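Local coordinates for protein folylpolyglutamate synthase (FolC) (Helicobacter pylori, PDB 6K8C) that probably adds glutamate to dihydropteroate and to folates in ATP-dependent reactions, making dihydrofolate and folylpolyglutamates, at residues Leu236-Ala241 with Ile272-Leu277; Leu141-Gly146 with Asp150-Leu155; Thr66-Asp71 with Lys249-Leu254; Ala41-Gln46 with Leu132-Asp137. All blocks are in the same frame, centred on the assembly; numbering follows the deposited sequence.

Contact 1: Leu236-Ala241 with Ile272-Leu277; sequences LARFLA and IGRCEL. With CIT (citric acid), chain B.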
loop_
_atom_site.group_PDB
_atom_site.type_symbol
_atom_site.label_atom_id
_atom_site.label_comp_id
_atom_site.label_asym_id
_atom_site.label_seq_id
_atom_site.Cartn_x
_atom_site.Cartn_y
_atom_site.Cartn_z
ATOM N N LEU A 236 7.180 7.635 14.828
ATOM C CA LEU A 236 6.745 7.097 13.541
ATOM C C LEU A 236 7.788 7.279 12.451
ATOM O O LEU A 236 7.433 7.620 11.319
ATOM C CB LEU A 236 5.421 7.739 13.131
ATOM C CG LEU A 236 4.186 7.447 13.985
ATOM C CD1 LEU A 236 3.036 8.369 13.611
ATOM C CD2 LEU A 236 3.768 5.988 13.860
ATOM N N ALA A 237 9.071 7.045 12.745
ATOM C CA ALA A 237 10.097 7.117 11.708
ATOM C C ALA A 237 9.877 6.096 10.602
ATOM O O ALA A 237 10.493 6.212 9.534
ATOM C CB ALA A 237 11.485 6.919 12.315
ATOM N N ARG A 238 9.018 5.099 10.834
ATOM C CA ARG A 238 8.727 4.112 9.803
ATOM C C ARG A 238 8.134 4.755 8.555
ATOM O O ARG A 238 8.311 4.240 7.444
ATOM C CB ARG A 238 7.779 3.044 10.363
ATOM C CG ARG A 238 7.290 2.023 9.347
ATOM C CD ARG A 238 8.464 1.258 8.777
ATOM N NE ARG A 238 8.087 0.284 7.755
ATOM C CZ ARG A 238 7.768 0.592 6.502
ATOM N NH1 ARG A 238 7.747 1.861 6.104
ATOM N NH2 ARG A 238 7.466 -0.370 5.644
ATOM N N PHE A 239 7.452 5.886 8.705
ATOM C CA PHE A 239 6.760 6.532 7.598
ATOM C C PHE A 239 7.417 7.867 7.269
ATOM O O PHE A 239 7.712 8.657 8.170
ATOM C CB PHE A 239 5.283 6.729 7.934
ATOM C CG PHE A 239 4.598 5.469 8.374
ATOM C CD1 PHE A 239 4.281 4.483 7.457
ATOM C CD2 PHE A 239 4.283 5.267 9.707
ATOM C CE1 PHE A 239 3.647 3.315 7.859
ATOM C CE2 PHE A 239 3.653 4.100 10.116
ATOM C CZ PHE A 239 3.337 3.124 9.188
ATOM N N LEU A 240 7.648 8.104 5.979
ATOM C CA LEU A 240 8.223 9.367 5.531
ATOM C C LEU A 240 7.320 10.530 5.915
ATOM O O LEU A 240 6.111 10.500 5.671
ATOM C CB LEU A 240 8.427 9.352 4.016
ATOM C CG LEU A 240 9.707 8.738 3.453
ATOM C CD1 LEU A 240 9.634 8.668 1.933
ATOM C CD2 LEU A 240 10.923 9.536 3.902
ATOM N N ALA A 241 7.917 11.561 6.514
ATOM C CA ALA A 241 7.142 12.733 6.904
ATOM C C ALA A 241 6.448 13.362 5.702
ATOM O O ALA A 241 5.322 13.856 5.819
ATOM C CB ALA A 241 8.046 13.753 7.603
ATOM N N ILE A 272 -1.132 -2.435 8.916
ATOM C CA ILE A 272 -0.866 -3.858 9.064
ATOM C C ILE A 272 0.330 -4.241 8.202
ATOM O O ILE A 272 0.446 -3.829 7.042
ATOM C CB ILE A 272 -2.120 -4.671 8.698
ATOM C CG1 ILE A 272 -3.192 -4.495 9.780
ATOM C CG2 ILE A 272 -1.779 -6.143 8.513
ATOM C CD1 ILE A 272 -4.606 -4.825 9.316
ATOM N N GLY A 273 1.235 -5.027 8.775
ATOM C CA GLY A 273 2.407 -5.459 8.047
ATOM C C GLY A 273 3.538 -4.461 8.017
ATOM O O GLY A 273 4.520 -4.686 7.302
ATOM N N ARG A 274 3.430 -3.362 8.757
ATOM C CA ARG A 274 4.492 -2.371 8.882
ATOM C C ARG A 274 4.908 -2.323 10.343
ATOM O O ARG A 274 4.106 -1.937 11.200
ATOM C CB ARG A 274 4.031 -0.988 8.411
ATOM C CG ARG A 274 4.062 -0.785 6.903
ATOM C CD ARG A 274 2.909 -1.502 6.219
ATOM N NE ARG A 274 2.694 -1.008 4.864
ATOM C CZ ARG A 274 1.628 -1.293 4.123
ATOM N NH1 ARG A 274 0.673 -2.077 4.603
ATOM N NH2 ARG A 274 1.518 -0.794 2.900
ATOM N N CYS A 275 6.148 -2.728 10.624
ATOM C CA CYS A 275 6.671 -2.746 11.989
ATOM C C CYS A 275 5.728 -3.491 12.935
ATOM O O CYS A 275 5.365 -3.006 14.009
ATOM C CB CYS A 275 6.922 -1.324 12.475
ATOM S SG CYS A 275 8.326 -1.198 13.544
ATOM N N GLU A 276 5.324 -4.687 12.522
ATOM C CA GLU A 276 4.272 -5.436 13.196
ATOM C C GLU A 276 4.864 -6.623 13.946
ATOM O O GLU A 276 5.575 -7.443 13.358
ATOM C CB GLU A 276 3.228 -5.922 12.193
ATOM C CG GLU A 276 2.090 -6.714 12.832
ATOM C CD GLU A 276 0.756 -6.434 12.178
ATOM O OE1 GLU A 276 -0.114 -7.328 12.198
ATOM O OE2 GLU A 276 0.575 -5.318 11.645
ATOM N N LEU A 277 4.568 -6.708 15.239
ATOM C CA LEU A 277 4.982 -7.846 16.056
ATOM C C LEU A 277 3.959 -8.953 15.869
ATOM O O LEU A 277 2.903 -8.948 16.504
ATOM C CB LEU A 277 5.094 -7.446 17.521
ATOM C CG LEU A 277 6.474 -7.181 18.124
ATOM C CD1 LEU A 277 6.365 -7.073 19.635
ATOM C CD2 LEU A 277 7.479 -8.254 17.732
HETATM C C1 CIT B . 6.391 -0.257 1.630
HETATM O O1 CIT B . 5.901 -0.577 0.524
HETATM O O2 CIT B . 7.631 -0.172 1.745
HETATM C C2 CIT B . 5.479 0.032 2.796
HETATM C C3 CIT B . 4.949 1.438 2.562
HETATM O O7 CIT B . 3.895 1.358 1.568
HETATM C C4 CIT B . 4.400 2.110 3.804
HETATM C C5 CIT B . 3.994 3.461 3.275
HETATM O O3 CIT B . 3.015 3.547 2.499
HETATM O O4 CIT B . 4.657 4.486 3.574
HETATM C C6 CIT B . 6.073 2.325 2.042
HETATM O O5 CIT B . 6.095 2.731 0.855
HETATM O O6 CIT B . 7.002 2.651 2.816
#
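Arg238 and Arg274 reach past each other from two loops and carry the contact between them. Arg238 CB leaves the backbone toward the 272-277 segment. CG, anti to the backbone N (chi1 174°), lies 4.0 Å above the plane of the Phe239 ring, over its centre; a bend at chi2 then turns the rest of the chain. Beyond CD, NE forms a salt bridge with Asp285, whose OD2 also accepts from the backbone N of Cys275. Arg238 CZ and NH2 then pass Arg274 CG, which rests over one face of the guanidinium, with NH2 to CG at 3.7 Å. At the last atom, Arg238 NH1 makes a weak but straight hydrogen bond of 3.5 Å to citrate O6, close to the guanidinium plane.

Arg274 reaches the citrate from its own loop, its NH2 holding citrate O7 in another weak bond of 3.5 Å. Arg274 CG also touches Phe239 CE1 obliquely at 4.2 Å. Where Arg238 pairs with a carboxylate, Arg274 NH1 donates in plane to the backbone Ile272 O at 3.0 Å, which helps to fix the rotation of the group. Gly273 suits its positive phi of 82°, and its N bonds to Glu276 OE2. Two long, cationic side chains thus line an anion site completed by Gly57 and Ser60, although the citrate probably comes from the crystallisation liquor.

The loop between helices 225-234 and 241-254 meets the loop that leads into strand 276-279, an outermost strand of the six-stranded sheet, while helix 290-303 touches both through Ser292 on Arg238 and Leu296 on Cys275.

Contact 2: Leu141-Gly146 with Asp150-Leu155; sequences LEAGLG and DSTNAL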
loop_
_atom_site.group_PDB
_atom_site.type_symbol
_atom_site.label_atom_id
_atom_site.label_comp_id
_atom_site.label_asym_id
_atom_site.label_seq_id
_atom_site.Cartn_x
_atom_site.Cartn_y
_atom_site.Cartn_z
ATOM N N LEU A 141 -9.020 5.528 -2.955
ATOM C CA LEU A 141 -8.927 4.400 -3.876
ATOM C C LEU A 141 -7.496 4.298 -4.386
ATOM O O LEU A 141 -7.058 5.127 -5.191
ATOM C CB LEU A 141 -9.908 4.596 -5.032
ATOM C CG LEU A 141 -10.424 3.422 -5.859
ATOM C CD1 LEU A 141 -11.332 2.533 -5.033
ATOM C CD2 LEU A 141 -11.159 3.964 -7.071
ATOM N N GLU A 142 -6.775 3.284 -3.927
ATOM C CA GLU A 142 -5.402 3.068 -4.363
ATOM C C GLU A 142 -5.389 2.328 -5.692
ATOM O O GLU A 142 -6.060 1.302 -5.849
ATOM C CB GLU A 142 -4.643 2.265 -3.310
ATOM C CG GLU A 142 -3.165 2.097 -3.573
ATOM C CD GLU A 142 -2.508 1.240 -2.513
ATOM O OE1 GLU A 142 -2.135 0.091 -2.824
ATOM O OE2 GLU A 142 -2.384 1.709 -1.363
ATOM N N ALA A 143 -4.628 2.848 -6.649
ATOM C CA ALA A 143 -4.514 2.184 -7.939
ATOM C C ALA A 143 -3.742 0.877 -7.798
ATOM O O ALA A 143 -2.856 0.737 -6.949
ATOM C CB ALA A 143 -3.824 3.096 -8.955
ATOM N N GLY A 144 -4.101 -0.091 -8.629
ATOM C CA GLY A 144 -3.367 -1.334 -8.740
ATOM C C GLY A 144 -2.243 -1.228 -9.748
ATOM O O GLY A 144 -1.686 -0.151 -9.984
ATOM N N LEU A 145 -1.924 -2.357 -10.376
ATOM C CA LEU A 145 -0.802 -2.440 -11.302
ATOM C C LEU A 145 -1.206 -2.253 -12.760
ATOM O O LEU A 145 -0.347 -2.351 -13.642
ATOM C CB LEU A 145 -0.087 -3.786 -11.138
ATOM C CG LEU A 145 0.369 -4.141 -9.720
ATOM C CD1 LEU A 145 1.031 -5.511 -9.698
ATOM C CD2 LEU A 145 1.307 -3.076 -9.166
ATOM N N GLY A 146 -2.480 -1.972 -13.034
ATOM C CA GLY A 146 -2.964 -1.868 -14.403
ATOM C C GLY A 146 -2.497 -0.641 -15.163
ATOM O O GLY A 146 -2.769 -0.544 -16.364
ATOM N N ASP A 150 -5.826 0.672 -15.360
ATOM C CA ASP A 150 -6.160 0.082 -14.071
ATOM C C ASP A 150 -7.661 0.164 -13.833
ATOM O O ASP A 150 -8.339 1.081 -14.307
ATOM C CB ASP A 150 -5.407 0.798 -12.949
ATOM C CG ASP A 150 -5.431 0.023 -11.647
ATOM O OD1 ASP A 150 -4.719 -0.999 -11.557
ATOM O OD2 ASP A 150 -6.160 0.437 -10.716
ATOM N N SER A 151 -8.185 -0.819 -13.097
ATOM C CA SER A 151 -9.622 -0.861 -12.852
ATOM C C SER A 151 -10.098 0.364 -12.079
ATOM O O SER A 151 -11.208 0.851 -12.322
ATOM C CB SER A 151 -9.992 -2.143 -12.107
ATOM O OG SER A 151 -9.557 -2.103 -10.762
ATOM N N THR A 152 -9.276 0.888 -11.161
ATOM C CA THR A 152 -9.695 2.054 -10.390
ATOM C C THR A 152 -9.838 3.296 -11.258
ATOM O O THR A 152 -10.474 4.266 -10.832
ATOM C CB THR A 152 -8.717 2.333 -9.246
ATOM O OG1 THR A 152 -7.399 2.536 -9.777
ATOM C CG2 THR A 152 -8.699 1.178 -8.265
ATOM N N ASN A 153 -9.275 3.283 -12.469
ATOM C CA ASN A 153 -9.418 4.410 -13.385
ATOM C C ASN A 153 -10.847 4.608 -13.871
ATOM O O ASN A 153 -11.170 5.692 -14.370
ATOM C CB ASN A 153 -8.506 4.223 -14.599
ATOM C CG ASN A 153 -7.144 4.830 -14.392
ATOM O OD1 ASN A 153 -7.030 5.952 -13.901
ATOM N ND2 ASN A 153 -6.101 4.092 -14.762
ATOM N N ALA A 154 -11.704 3.592 -13.754
ATOM C CA ALA A 154 -13.050 3.676 -14.305
ATOM C C ALA A 154 -13.993 4.500 -13.442
ATOM O O ALA A 154 -15.041 4.932 -13.932
ATOM C CB ALA A 154 -13.630 2.271 -14.499
ATOM N N LEU A 155 -13.657 4.721 -12.178
ATOM C CA LEU A 155 -14.515 5.495 -11.296
ATOM C C LEU A 155 -14.267 6.984 -11.504
ATOM O O LEU A 155 -13.134 7.414 -11.741
ATOM C CB LEU A 155 -14.262 5.107 -9.837
ATOM C CG LEU A 155 -14.905 3.819 -9.316
ATOM C CD1 LEU A 155 -14.216 2.588 -9.883
ATOM C CD2 LEU A 155 -14.857 3.796 -7.801
#
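Asp150 hands its carboxylate to the backbone of Gly144 and Gly146 and to its own loop. OD1 receives Gly146 N at 2.9 Å through its anti lone pair, while Gly144 N reaches OD2 at 3.0 Å from above the carboxylate plane. OD2 has two further donors: Thr152 OG1, 2.6 Å away along the anti lone pair, and Thr152 N at 3.2 Å, the bond that makes an Asx turn. Having CG anti to the backbone N (chi1 -165°) turns the carboxylate toward the N-H groups of Gly144 and Gly146. These glycines suit their places, because a beta carbon on either would run into Asp150.

Thr152 serves both chemistries. Its OG1 lies 3.4 Å from Ala143 CA and is also hydrogen-bonded to His51, while its CG2 touches Glu142 O at 3.6 Å. Farther out, Leu141 CD2 packs on Thr152 CB at 3.7 Å and on Leu155 CD2 at 3.8 Å, the two leucines crossing at about a right angle. These branched side chains fill the ground between strand 138-142 and the 3-10 segment 151-154.

Four hydrogen bonds grip one buried carboxylate, which should hold its rotation and tie the end of the strand to the returning loop. Backbone N-H groups and a hydroxyl supply these bonds and would probably help to stabilise a negative charge there.

Contact 3: Thr66-Asp71 with Lys249-Leu254; sequences TLLLAD and KAFETL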
loop_
_atom_site.group_PDB
_atom_site.type_symbol
_atom_site.label_atom_id
_atom_site.label_comp_id
_atom_site.label_asym_id
_atom_site.label_seq_id
_atom_site.Cartn_x
_atom_site.Cartn_y
_atom_site.Cartn_z
ATOM N N THR A 66 -7.144 9.273 5.067
ATOM C CA THR A 66 -8.320 8.607 5.625
ATOM C C THR A 66 -8.516 8.961 7.098
ATOM O O THR A 66 -9.640 9.232 7.540
ATOM C CB THR A 66 -8.186 7.086 5.455
ATOM O OG1 THR A 66 -8.137 6.757 4.061
ATOM C CG2 THR A 66 -9.371 6.348 6.097
ATOM N N LEU A 67 -7.430 8.946 7.878
ATOM C CA LEU A 67 -7.536 9.252 9.305
ATOM C C LEU A 67 -7.934 10.705 9.533
ATOM O O LEU A 67 -8.752 10.996 10.415
ATOM C CB LEU A 67 -6.219 8.942 10.019
ATOM C CG LEU A 67 -5.827 7.461 10.042
ATOM C CD1 LEU A 67 -4.469 7.261 10.712
ATOM C CD2 LEU A 67 -6.916 6.609 10.707
ATOM N N LEU A 68 -7.369 11.630 8.754
ATOM C CA LEU A 68 -7.733 13.037 8.900
ATOM C C LEU A 68 -9.209 13.256 8.586
ATOM O O LEU A 68 -9.909 13.974 9.307
ATOM C CB LEU A 68 -6.856 13.906 7.995
ATOM C CG LEU A 68 -5.374 14.004 8.352
ATOM C CD1 LEU A 68 -4.571 14.489 7.156
ATOM C CD2 LEU A 68 -5.163 14.912 9.559
ATOM N N LEU A 69 -9.698 12.647 7.503
ATOM C CA LEU A 69 -11.105 12.797 7.146
ATOM C C LEU A 69 -12.008 12.187 8.211
ATOM O O LEU A 69 -13.019 12.788 8.599
ATOM C CB LEU A 69 -11.367 12.158 5.779
ATOM C CG LEU A 69 -10.665 12.852 4.610
ATOM C CD1 LEU A 69 -10.701 11.996 3.347
ATOM C CD2 LEU A 69 -11.294 14.208 4.354
ATOM N N ALA A 70 -11.652 10.997 8.704
ATOM C CA ALA A 70 -12.436 10.362 9.759
ATOM C C ALA A 70 -12.482 11.218 11.016
ATOM O O ALA A 70 -13.491 11.212 11.731
ATOM C CB ALA A 70 -11.865 8.978 10.079
ATOM N N ASP A 71 -11.409 11.964 11.294
ATOM C CA ASP A 71 -11.377 12.863 12.445
ATOM C C ASP A 71 -12.340 14.036 12.301
ATOM O O ASP A 71 -12.631 14.706 13.297
ATOM C CB ASP A 71 -9.961 13.394 12.662
ATOM C CG ASP A 71 -9.217 12.641 13.742
ATOM O OD1 ASP A 71 -9.823 11.741 14.360
ATOM O OD2 ASP A 71 -8.026 12.945 13.972
ATOM N N LYS A 249 -2.068 18.155 2.486
ATOM C CA LYS A 249 -2.440 19.006 1.358
ATOM C C LYS A 249 -3.704 18.496 0.676
ATOM O O LYS A 249 -4.560 19.289 0.262
ATOM C CB LYS A 249 -1.289 19.085 0.356
ATOM C CG LYS A 249 -1.490 20.137 -0.725
ATOM C CD LYS A 249 -1.637 21.515 -0.096
ATOM C CE LYS A 249 -0.932 22.579 -0.910
ATOM N NZ LYS A 249 -0.874 23.871 -0.174
ATOM N N ALA A 250 -3.825 17.175 0.524
ATOM C CA ALA A 250 -5.059 16.597 -0.003
ATOM C C ALA A 250 -6.245 16.950 0.881
ATOM O O ALA A 250 -7.296 17.379 0.387
ATOM C CB ALA A 250 -4.913 15.077 -0.131
ATOM N N PHE A 251 -6.082 16.779 2.196
ATOM C CA PHE A 251 -7.132 17.114 3.154
ATOM C C PHE A 251 -7.574 18.564 3.005
ATOM O O PHE A 251 -8.772 18.859 2.915
ATOM C CB PHE A 251 -6.623 16.846 4.575
ATOM C CG PHE A 251 -7.570 17.281 5.663
ATOM C CD1 PHE A 251 -8.567 16.427 6.110
ATOM C CD2 PHE A 251 -7.452 18.534 6.250
ATOM C CE1 PHE A 251 -9.439 16.816 7.115
ATOM C CE2 PHE A 251 -8.319 18.931 7.250
ATOM C CZ PHE A 251 -9.316 18.070 7.686
ATOM N N GLU A 252 -6.610 19.487 2.987
ATOM C CA GLU A 252 -6.935 20.904 2.854
ATOM C C GLU A 252 -7.569 21.215 1.502
ATOM O O GLU A 252 -8.388 22.135 1.399
ATOM C CB GLU A 252 -5.668 21.742 3.060
ATOM C CG GLU A 252 -5.039 21.546 4.437
ATOM C CD GLU A 252 -3.688 22.221 4.581
ATOM O OE1 GLU A 252 -3.124 22.659 3.556
ATOM O OE2 GLU A 252 -3.187 22.310 5.723
ATOM N N THR A 253 -7.198 20.474 0.454
ATOM C CA THR A 253 -7.783 20.714 -0.864
ATOM C C THR A 253 -9.230 20.240 -0.913
ATOM O O THR A 253 -10.079 20.881 -1.544
ATOM C CB THR A 253 -6.952 20.019 -1.947
ATOM O OG1 THR A 253 -5.605 20.502 -1.897
ATOM C CG2 THR A 253 -7.515 20.302 -3.339
ATOM N N LEU A 254 -9.529 19.124 -0.244
ATOM C CA LEU A 254 -10.902 18.645 -0.174
ATOM C C LEU A 254 -11.762 19.533 0.714
ATOM O O LEU A 254 -12.953 19.710 0.439
ATOM C CB LEU A 254 -10.929 17.205 0.342
ATOM C CG LEU A 254 -10.235 16.150 -0.529
ATOM C CD1 LEU A 254 -9.961 14.891 0.284
ATOM C CD2 LEU A 254 -11.080 15.829 -1.757
#
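The Phe251 ring is approached obliquely by two leucines of the other helix. Leu68 CB lies 3.6 Å from Phe251 CD1, and Leu69 CD2 meets the same ring atom at 3.9 Å. The neighbouring Phe251 CE1 comes to 3.6 Å from the backbone Leu68 O. The ring reaches this position because CG stands anti to the backbone N (chi1 174°), which sends the aromatic group out from its helix toward the other. Leu69 and Phe251 slide past each other in opposite directions, and Leu254 extends the apolar patch, its CD1 4.3 Å from Leu69 CD1.

A large flat residue suits this place because its ring spans Leu68 CB and Leu69 CD2. No hydrogen bond crosses the interface. One turn of the second helix is reinforced locally: Thr253 OG1 and Thr253 N reach Lys249 O from opposite faces of its carbonyl plane, so the hydroxyl is satisfied within its own helix.

The axes of the short segments 66-70 and 249-254 come within 9.9 Å, crossing at -40°. Leu65 joins the same apolar surface, while Val76 and Ile193 of the sheet are touched by Leu69 and Ala250. This is helix-on-helix packing beside the central sheet of a P-loop NTPase fold, in which helix 58-70 follows the phosphate-binding loop.

Contact 4: Ala41-Gln46 with Leu132-Asp137; sequences AFFEIQ and LAKDCD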
loop_
_atom_site.group_PDB
_atom_site.type_symbol
_atom_site.label_atom_id
_atom_site.label_comp_id
_atom_site.label_asym_id
_atom_site.label_seq_id
_atom_site.Cartn_x
_atom_site.Cartn_y
_atom_site.Cartn_z
ATOM N N ALA A 41 -26.953 -1.935 -12.462
ATOM C CA ALA A 41 -27.591 -2.926 -11.600
ATOM C C ALA A 41 -27.638 -2.488 -10.145
ATOM O O ALA A 41 -28.503 -2.947 -9.393
ATOM C CB ALA A 41 -26.873 -4.272 -11.709
ATOM N N PHE A 42 -26.724 -1.621 -9.719
ATOM C CA PHE A 42 -26.696 -1.221 -8.320
ATOM C C PHE A 42 -26.847 0.287 -8.156
ATOM O O PHE A 42 -27.963 0.774 -7.963
ATOM C CB PHE A 42 -25.412 -1.726 -7.651
ATOM C CG PHE A 42 -25.403 -3.208 -7.427
ATOM C CD1 PHE A 42 -25.895 -3.737 -6.248
ATOM C CD2 PHE A 42 -24.918 -4.074 -8.394
ATOM C CE1 PHE A 42 -25.903 -5.097 -6.029
ATOM C CE2 PHE A 42 -24.924 -5.440 -8.179
ATOM C CZ PHE A 42 -25.416 -5.951 -6.997
ATOM N N PHE A 43 -25.752 1.038 -8.224
ATOM C CA PHE A 43 -25.828 2.469 -7.958
ATOM C C PHE A 43 -24.591 3.171 -8.495
ATOM O O PHE A 43 -23.552 2.554 -8.748
ATOM C CB PHE A 43 -25.987 2.742 -6.459
ATOM C CG PHE A 43 -24.853 2.222 -5.619
ATOM C CD1 PHE A 43 -23.731 3.008 -5.388
ATOM C CD2 PHE A 43 -24.910 0.958 -5.057
ATOM C CE1 PHE A 43 -22.685 2.542 -4.622
ATOM C CE2 PHE A 43 -23.866 0.481 -4.286
ATOM C CZ PHE A 43 -22.749 1.276 -4.068
ATOM N N GLU A 44 -24.724 4.487 -8.657
ATOM C CA GLU A 44 -23.614 5.381 -8.956
ATOM C C GLU A 44 -23.156 5.963 -7.622
ATOM O O GLU A 44 -23.886 6.740 -7.000
ATOM C CB GLU A 44 -24.052 6.476 -9.926
ATOM C CG GLU A 44 -22.951 7.370 -10.463
ATOM C CD GLU A 44 -23.109 7.616 -11.956
ATOM O OE1 GLU A 44 -22.203 8.217 -12.574
ATOM O OE2 GLU A 44 -24.145 7.194 -12.513
ATOM N N ILE A 45 -21.961 5.571 -7.173
ATOM C CA ILE A 45 -21.513 5.932 -5.832
ATOM C C ILE A 45 -21.456 7.454 -5.679
ATOM O O ILE A 45 -21.005 8.180 -6.575
ATOM C CB ILE A 45 -20.154 5.271 -5.527
ATOM C CG1 ILE A 45 -19.736 5.540 -4.080
ATOM C CG2 ILE A 45 -19.074 5.745 -6.499
ATOM C CD1 ILE A 45 -18.902 4.437 -3.458
ATOM N N GLN A 46 -21.940 7.946 -4.537
ATOM C CA GLN A 46 -21.977 9.383 -4.286
ATOM C C GLN A 46 -20.751 9.904 -3.552
ATOM O O GLN A 46 -20.478 11.110 -3.614
ATOM C CB GLN A 46 -23.233 9.747 -3.495
ATOM C CG GLN A 46 -24.469 8.997 -3.959
ATOM C CD GLN A 46 -25.690 9.323 -3.135
ATOM O OE1 GLN A 46 -26.282 8.448 -2.502
ATOM N NE2 GLN A 46 -26.083 10.591 -3.146
ATOM N N LEU A 132 -18.915 -1.661 -0.527
ATOM C CA LEU A 132 -18.716 -1.362 0.883
ATOM C C LEU A 132 -18.774 0.129 1.179
ATOM O O LEU A 132 -19.080 0.503 2.315
ATOM C CB LEU A 132 -17.377 -1.925 1.349
ATOM C CG LEU A 132 -17.280 -3.446 1.394
ATOM C CD1 LEU A 132 -15.844 -3.872 1.648
ATOM C CD2 LEU A 132 -18.206 -4.000 2.459
ATOM N N ALA A 133 -18.492 0.980 0.191
ATOM C CA ALA A 133 -18.443 2.426 0.383
ATOM C C ALA A 133 -19.731 3.123 -0.043
ATOM O O ALA A 133 -19.740 4.351 -0.178
ATOM C CB ALA A 133 -17.256 3.018 -0.380
ATOM N N LYS A 134 -20.814 2.363 -0.240
ATOM C CA LYS A 134 -22.073 2.914 -0.740
ATOM C C LYS A 134 -22.517 4.152 0.033
ATOM O O LYS A 134 -22.990 5.128 -0.565
ATOM C CB LYS A 134 -23.158 1.834 -0.674
ATOM C CG LYS A 134 -24.544 2.288 -1.116
ATOM C CD LYS A 134 -25.599 1.286 -0.655
ATOM C CE LYS A 134 -26.728 1.153 -1.661
ATOM N NZ LYS A 134 -27.290 2.477 -2.041
ATOM N N ASP A 135 -22.383 4.131 1.358
ATOM C CA ASP A 135 -22.835 5.229 2.205
ATOM C C ASP A 135 -21.681 6.025 2.803
ATOM O O ASP A 135 -21.853 6.676 3.840
ATOM C CB ASP A 135 -23.739 4.706 3.320
ATOM C CG ASP A 135 -24.974 4.012 2.784
ATOM O OD1 ASP A 135 -25.658 4.604 1.924
ATOM O OD2 ASP A 135 -25.249 2.874 3.217
ATOM N N CYS A 136 -20.511 5.993 2.173
ATOM C CA CYS A 136 -19.364 6.742 2.660
ATOM C C CYS A 136 -19.369 8.158 2.105
ATOM O O CYS A 136 -19.932 8.436 1.042
ATOM C CB CYS A 136 -18.057 6.045 2.277
ATOM S SG CYS A 136 -17.684 4.623 3.291
ATOM N N ASP A 137 -18.725 9.063 2.843
ATOM C CA ASP A 137 -18.514 10.407 2.329
ATOM C C ASP A 137 -17.330 10.465 1.374
ATOM O O ASP A 137 -17.343 11.252 0.420
ATOM C CB ASP A 137 -18.302 11.382 3.490
ATOM C CG ASP A 137 -19.478 11.411 4.441
ATOM O OD1 ASP A 137 -20.568 11.825 4.006
ATOM O OD2 ASP A 137 -19.318 11.009 5.610
HETATM O O HOH W 1 -23.484 5.994 -2.809
#
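Lys134 lies along one face of the Phe43 ring. Its CB touches Phe43 CZ at 3.5 Å, its CG makes a CH-pi contact 3.8 Å from the centroid of that ring, and the chain then bends at chi3 and chi4 to bring NZ back over the same face. The resulting cation-pi contact puts Lys134 NZ 4.5 Å from the Phe43 centroid, 26° off the ring normal. Phe43 CG, set between its backbone N and carbonyl carbon (chi1 60°), turns the ring toward Lys134. Lysine suits this place, since its methylenes cover the ring while its amino group remains at the surface.

Beside this pair, Ile45 CD1 reaches Ala133 O at 3.4 Å and meets the short methyl of Ala133, CB, at 3.8 Å. A water joins the backbones, accepting from Gln46 N and donating to Lys134 O.

In the next shell, Phe38 meets the Phe43 ring edge-to-face. In the 132-137 segment a type I turn from Ala133 to Cys136, closed by Cys136 N to Ala133 O, presents Lys134.

The two loops leave helices 28-41 and 121-132 and lead into strands 48-53 and 138-142, parallel neighbours in the eight-stranded sheet; Val130 and Met131 of helix 121-132 touch Ile45 and Phe43.

How the contacts relate
Contacts 2, 3 and 4 belong to the part of the chain built on the eight-stranded sheet, whereas contact 1 joins that part to the six-stranded one. Strand 138-142 links two of them: contact 4 lies just before its start and contact 2 at its end, their centres about 17 Å apart. The centre of contact 3 is about 20 Å from the centres of contacts 1 and 4. Helix 58-70 connects contact 3 to the citrate of contact 1, because Ser60, near its beginning, binds that ligand. The citrate sits at the phosphate-binding loop, consistent with the place of ATP phosphates in this family. Contact 4 is the farthest of the three from contact 1, about 31 Å centre to centre; contact 2 approaches contact 1 to about 6 Å between nearest atoms.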